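Local coordinates for protein Ifi204 (Mus musculus domesticus, PDB 5YZW) that probably senses DNA in innate immunity, as an interferon-inducible PYHIN-family protein whose HIN domain recognises DNA, at residues A[33-45]-A[91-103]. Sequence-based numbering, arbitrary orientation.
Sequences FHATVATETEFFR and TMVISNTLRQRAN
Ala102 covers one face of the Phe43 ring, its CA 3.7 Å from the ring centroid and only 5° off the normal, a CH-pi contact, and its CB lies 3.7 Å from Phe43 CG. Leu98 CD1 meets the edge of the same ring. With CG of Leu98 anti to the backbone N (chi1 178°), the other branch, CD2, reaches into the turn between strands 30-38 and 43-48, 3.4 Å from Thr39 O and close to Glu40 O. Ala38 CB packs against Ile94 CD1 at 4.1 Å, and Met92 CE sits 3.6 Å from Thr39 CA and close to Ala38 O, completing the tight part, where methyls meet each other, the ring and backbone carbonyls. The turn itself is an ST motif, Thr39 OG1 accepting from Glu42 N at 3.0 Å.

The solvent side is sparser: the extended Glu40 side chain crosses exposed Val93 at about a right angle, OE1 3.4 Å from Val93 CG1, while Arg101 merely turns its guanidinium edge to Thr41 O, NH2 3.8 Å away. No direct hydrogen bond joins the segments; a water links Thr36 OG1 and Arg45 NE to Ala102 O. Ala102 also touches Leu16 of strand 11-25, so the helix packs across a beta-hairpin and its neighbouring strand in one OB-fold barrel of the HIN domain.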
loop_
_atom_site.group_PDB
_atom_site.type_symbol
_atom_site.label_atom_id
_atom_site.label_comp_id
_atom_site.label_asym_id
_atom_site.label_seq_id
_atom_site.Cartn_x
_atom_site.Cartn_y
_atom_site.Cartn_z
ATOM N N PHE A 33 -4.338 -7.717 3.822
ATOM C CA PHE A 33 -4.540 -6.824 2.685
ATOM C C PHE A 33 -4.243 -5.392 3.109
ATOM O O PHE A 33 -4.061 -5.088 4.297
ATOM C CB PHE A 33 -5.936 -6.943 2.046
ATOM C CG PHE A 33 -7.086 -6.659 2.991
ATOM C CD1 PHE A 33 -7.536 -5.358 3.188
ATOM C CD2 PHE A 33 -7.730 -7.687 3.644
ATOM C CE1 PHE A 33 -8.633 -5.076 4.053
ATOM C CE2 PHE A 33 -8.819 -7.426 4.516
ATOM C CZ PHE A 33 -9.258 -6.119 4.715
ATOM N N HIS A 34 -4.156 -4.517 2.106
ATOM C CA HIS A 34 -3.886 -3.096 2.282
ATOM C C HIS A 34 -5.152 -2.313 1.962
ATOM O O HIS A 34 -5.923 -2.702 1.077
ATOM C CB HIS A 34 -2.759 -2.611 1.358
ATOM C CG HIS A 34 -1.384 -3.015 1.790
ATOM N ND1 HIS A 34 -0.600 -2.240 2.619
ATOM C CD2 HIS A 34 -0.636 -4.095 1.468
ATOM C CE1 HIS A 34 0.559 -2.845 2.815
ATOM N NE2 HIS A 34 0.560 -3.976 2.134
ATOM N N ALA A 35 -5.366 -1.216 2.685
ATOM C CA ALA A 35 -6.489 -0.328 2.434
ATOM C C ALA A 35 -6.022 1.106 2.599
ATOM O O ALA A 35 -5.115 1.394 3.391
ATOM C CB ALA A 35 -7.670 -0.590 3.391
ATOM N N THR A 36 -6.645 2.001 1.840
ATOM C CA THR A 36 -6.559 3.436 2.072
ATOM C C THR A 36 -7.909 3.913 2.606
ATOM O O THR A 36 -8.953 3.531 2.061
ATOM C CB THR A 36 -6.174 4.159 0.780
ATOM O OG1 THR A 36 -4.846 3.763 0.411
ATOM C CG2 THR A 36 -6.189 5.663 0.983
ATOM N N VAL A 37 -7.899 4.660 3.716
ATOM C CA VAL A 37 -9.133 5.137 4.350
ATOM C C VAL A 37 -8.965 6.614 4.672
ATOM O O VAL A 37 -7.863 7.162 4.606
ATOM C CB VAL A 37 -9.518 4.362 5.629
ATOM C CG1 VAL A 37 -9.692 2.879 5.355
ATOM C CG2 VAL A 37 -8.527 4.623 6.768
ATOM N N ALA A 38 -10.077 7.263 5.036
ATOM C CA ALA A 38 -10.032 8.703 5.260
ATOM C C ALA A 38 -11.036 9.126 6.320
ATOM O O ALA A 38 -12.182 8.665 6.314
ATOM C CB ALA A 38 -10.316 9.479 3.971
ATOM N N THR A 39 -10.598 10.003 7.225
ATOM C CA THR A 39 -11.516 10.862 7.973
ATOM C C THR A 39 -11.905 12.018 7.066
ATOM O O THR A 39 -11.538 12.056 5.891
ATOM C CB THR A 39 -10.889 11.376 9.263
ATOM O OG1 THR A 39 -9.765 12.201 8.946
ATOM C CG2 THR A 39 -10.462 10.233 10.187
ATOM N N GLU A 40 -12.643 12.995 7.595
ATOM C CA GLU A 40 -12.967 14.165 6.785
ATOM C C GLU A 40 -11.751 15.038 6.468
ATOM O O GLU A 40 -11.788 15.786 5.482
ATOM C CB GLU A 40 -14.053 14.996 7.490
ATOM C CG GLU A 40 -15.253 14.135 7.878
ATOM C CD GLU A 40 -16.556 14.924 8.050
ATOM O OE1 GLU A 40 -17.140 15.380 7.037
ATOM O OE2 GLU A 40 -17.004 15.064 9.208
ATOM N N THR A 41 -10.660 14.951 7.239
ATOM C CA THR A 41 -9.498 15.798 6.971
ATOM C C THR A 41 -8.186 15.063 6.684
ATOM O O THR A 41 -7.234 15.707 6.228
ATOM C CB THR A 41 -9.267 16.768 8.141
ATOM O OG1 THR A 41 -8.982 16.029 9.332
ATOM C CG2 THR A 41 -10.500 17.628 8.376
ATOM N N GLU A 42 -8.093 13.758 6.932
ATOM C CA GLU A 42 -6.832 13.036 6.770
ATOM C C GLU A 42 -7.090 11.682 6.123
ATOM O O GLU A 42 -8.195 11.147 6.185
ATOM C CB GLU A 42 -6.125 12.804 8.108
ATOM C CG GLU A 42 -5.617 14.039 8.814
ATOM C CD GLU A 42 -5.044 13.696 10.168
ATOM O OE1 GLU A 42 -5.841 13.340 11.077
ATOM O OE2 GLU A 42 -3.800 13.757 10.316
ATOM N N PHE A 43 -6.060 11.121 5.494
ATOM C CA PHE A 43 -6.162 9.760 4.997
ATOM C C PHE A 43 -5.085 8.902 5.635
ATOM O O PHE A 43 -4.032 9.393 6.045
ATOM C CB PHE A 43 -6.089 9.685 3.471
ATOM C CG PHE A 43 -4.725 9.944 2.886
ATOM C CD1 PHE A 43 -4.332 11.229 2.557
ATOM C CD2 PHE A 43 -3.866 8.892 2.599
ATOM C CE1 PHE A 43 -3.088 11.470 1.994
ATOM C CE2 PHE A 43 -2.612 9.130 2.034
ATOM C CZ PHE A 43 -2.233 10.421 1.732
ATOM N N PHE A 44 -5.377 7.620 5.748
ATOM C CA PHE A 44 -4.505 6.690 6.445
ATOM C C PHE A 44 -4.299 5.457 5.591
ATOM O O PHE A 44 -5.231 4.982 4.927
ATOM C CB PHE A 44 -5.085 6.293 7.805
ATOM C CG PHE A 44 -5.313 7.472 8.729
ATOM C CD1 PHE A 44 -6.492 8.187 8.696
ATOM C CD2 PHE A 44 -4.305 7.891 9.583
ATOM C CE1 PHE A 44 -6.686 9.275 9.540
ATOM C CE2 PHE A 44 -4.485 8.982 10.418
ATOM C CZ PHE A 44 -5.678 9.665 10.406
ATOM N N ARG A 45 -3.079 4.927 5.624
ATOM C CA ARG A 45 -2.777 3.655 4.989
ATOM C C ARG A 45 -2.856 2.555 6.037
ATOM O O ARG A 45 -2.242 2.661 7.099
ATOM C CB ARG A 45 -1.398 3.715 4.324
ATOM C CG ARG A 45 -1.485 4.282 2.935
ATOM C CD ARG A 45 -0.149 4.848 2.449
ATOM N NE ARG A 45 -0.312 5.558 1.183
ATOM C CZ ARG A 45 0.675 5.817 0.332
ATOM N NH1 ARG A 45 1.915 5.423 0.604
ATOM N NH2 ARG A 45 0.421 6.470 -0.793
ATOM N N THR A 91 -23.711 10.050 6.911
ATOM C CA THR A 91 -23.373 11.378 6.434
ATOM C C THR A 91 -21.883 11.576 6.684
ATOM O O THR A 91 -21.456 12.206 7.650
ATOM C CB THR A 91 -24.192 12.413 7.160
ATOM O OG1 THR A 91 -25.566 12.139 6.875
ATOM C CG2 THR A 91 -23.848 13.799 6.656
ATOM N N MET A 92 -21.081 10.982 5.819
ATOM C CA MET A 92 -19.678 11.327 5.733
ATOM C C MET A 92 -19.451 11.909 4.352
ATOM O O MET A 92 -19.990 11.405 3.362
ATOM C CB MET A 92 -18.776 10.113 5.968
ATOM C CG MET A 92 -17.339 10.476 6.289
ATOM S SD MET A 92 -16.500 9.245 7.314
ATOM C CE MET A 92 -15.088 10.212 7.803
ATOM N N VAL A 93 -18.684 12.987 4.286
ATOM C CA VAL A 93 -18.270 13.565 3.017
ATOM C C VAL A 93 -16.745 13.624 2.982
ATOM O O VAL A 93 -16.108 14.093 3.934
ATOM C CB VAL A 93 -18.892 14.954 2.802
ATOM C CG1 VAL A 93 -18.694 15.824 4.046
ATOM C CG2 VAL A 93 -18.303 15.606 1.554
ATOM N N ILE A 94 -16.163 13.131 1.896
ATOM C CA ILE A 94 -14.722 13.165 1.672
ATOM C C ILE A 94 -14.491 14.130 0.518
ATOM O O ILE A 94 -14.868 13.841 -0.625
ATOM C CB ILE A 94 -14.165 11.767 1.366
ATOM C CG1 ILE A 94 -14.739 10.741 2.350
ATOM C CG2 ILE A 94 -12.633 11.755 1.383
ATOM C CD1 ILE A 94 -14.190 10.868 3.760
ATOM N N SER A 95 -13.897 15.286 0.815
ATOM C CA SER A 95 -13.659 16.288 -0.218
ATOM C C SER A 95 -12.890 15.680 -1.384
ATOM O O SER A 95 -12.061 14.784 -1.203
ATOM C CB SER A 95 -12.891 17.475 0.363
ATOM O OG SER A 95 -11.600 17.086 0.800
ATOM N N ASN A 96 -13.200 16.156 -2.593
ATOM C CA ASN A 96 -12.536 15.632 -3.780
ATOM C C ASN A 96 -11.036 15.889 -3.728
ATOM O O ASN A 96 -10.248 15.080 -4.231
ATOM C CB ASN A 96 -13.160 16.247 -5.034
ATOM C CG ASN A 96 -12.815 15.481 -6.305
ATOM O OD1 ASN A 96 -11.694 14.998 -6.477
ATOM N ND2 ASN A 96 -13.786 15.371 -7.207
ATOM N N THR A 97 -10.620 16.994 -3.104
ATOM C CA THR A 97 -9.193 17.251 -2.945
ATOM C C THR A 97 -8.544 16.205 -2.047
ATOM O O THR A 97 -7.437 15.730 -2.335
ATOM C CB THR A 97 -8.970 18.652 -2.380
ATOM O OG1 THR A 97 -9.707 18.788 -1.161
ATOM C CG2 THR A 97 -9.463 19.694 -3.360
ATOM N N LEU A 98 -9.222 15.825 -0.952
ATOM C CA LEU A 98 -8.662 14.808 -0.066
ATOM C C LEU A 98 -8.663 13.441 -0.735
ATOM O O LEU A 98 -7.728 12.650 -0.544
ATOM C CB LEU A 98 -9.433 14.762 1.254
ATOM C CG LEU A 98 -8.968 13.692 2.244
ATOM C CD1 LEU A 98 -7.491 13.838 2.578
ATOM C CD2 LEU A 98 -9.797 13.748 3.504
ATOM N N ARG A 99 -9.693 13.156 -1.538
ATOM C CA ARG A 99 -9.739 11.902 -2.284
ATOM C C ARG A 99 -8.540 11.773 -3.210
ATOM O O ARG A 99 -7.843 10.751 -3.201
ATOM C CB ARG A 99 -11.037 11.807 -3.084
ATOM C CG ARG A 99 -12.266 11.540 -2.238
ATOM C CD ARG A 99 -13.509 11.319 -3.083
ATOM N NE ARG A 99 -14.671 11.017 -2.252
ATOM C CZ ARG A 99 -15.043 9.788 -1.905
ATOM N NH1 ARG A 99 -14.343 8.738 -2.321
ATOM N NH2 ARG A 99 -16.117 9.608 -1.146
ATOM N N GLN A 100 -8.280 12.798 -4.022
ATOM C CA GLN A 100 -7.173 12.655 -4.959
ATOM C C GLN A 100 -5.837 12.683 -4.232
ATOM O O GLN A 100 -4.914 11.955 -4.614
ATOM C CB GLN A 100 -7.227 13.732 -6.045
ATOM C CG GLN A 100 -6.184 13.565 -7.188
ATOM C CD GLN A 100 -5.842 12.101 -7.544
ATOM O OE1 GLN A 100 -4.780 11.588 -7.190
ATOM N NE2 GLN A 100 -6.757 11.434 -8.235
ATOM N N ARG A 101 -5.717 13.477 -3.167
ATOM C CA ARG A 101 -4.505 13.396 -2.364
ATOM C C ARG A 101 -4.291 11.971 -1.858
ATOM O O ARG A 101 -3.160 11.471 -1.834
ATOM C CB ARG A 101 -4.564 14.398 -1.210
ATOM C CG ARG A 101 -3.195 14.887 -0.771
ATOM C CD ARG A 101 -3.259 16.204 -0.029
ATOM N NE ARG A 101 -3.512 15.981 1.390
ATOM C CZ ARG A 101 -4.640 16.322 2.009
ATOM N NH1 ARG A 101 -5.615 16.921 1.332
ATOM N NH2 ARG A 101 -4.788 16.077 3.310
ATOM N N ALA A 102 -5.375 11.277 -1.503
ATOM C CA ALA A 102 -5.236 9.927 -0.966
ATOM C C ALA A 102 -4.799 8.926 -2.026
ATOM O O ALA A 102 -4.148 7.931 -1.694
ATOM C CB ALA A 102 -6.548 9.461 -0.347
ATOM N N ASN A 103 -5.159 9.155 -3.288
ATOM C CA ASN A 103 -4.897 8.209 -4.363
ATOM C C ASN A 103 -3.750 8.656 -5.272
ATOM O O ASN A 103 -3.554 8.083 -6.349
ATOM C CB ASN A 103 -6.188 7.996 -5.168
ATOM C CG ASN A 103 -6.084 6.859 -6.170
ATOM O OD1 ASN A 103 -6.046 7.086 -7.381
ATOM N ND2 ASN A 103 -6.023 5.632 -5.670
HETATM O O HOH W 1 -2.833 6.215 -0.189
HETATM O O HOH W 2 -13.237 16.015 3.522
HETATM O O HOH W 3 -1.591 8.509 -2.087
#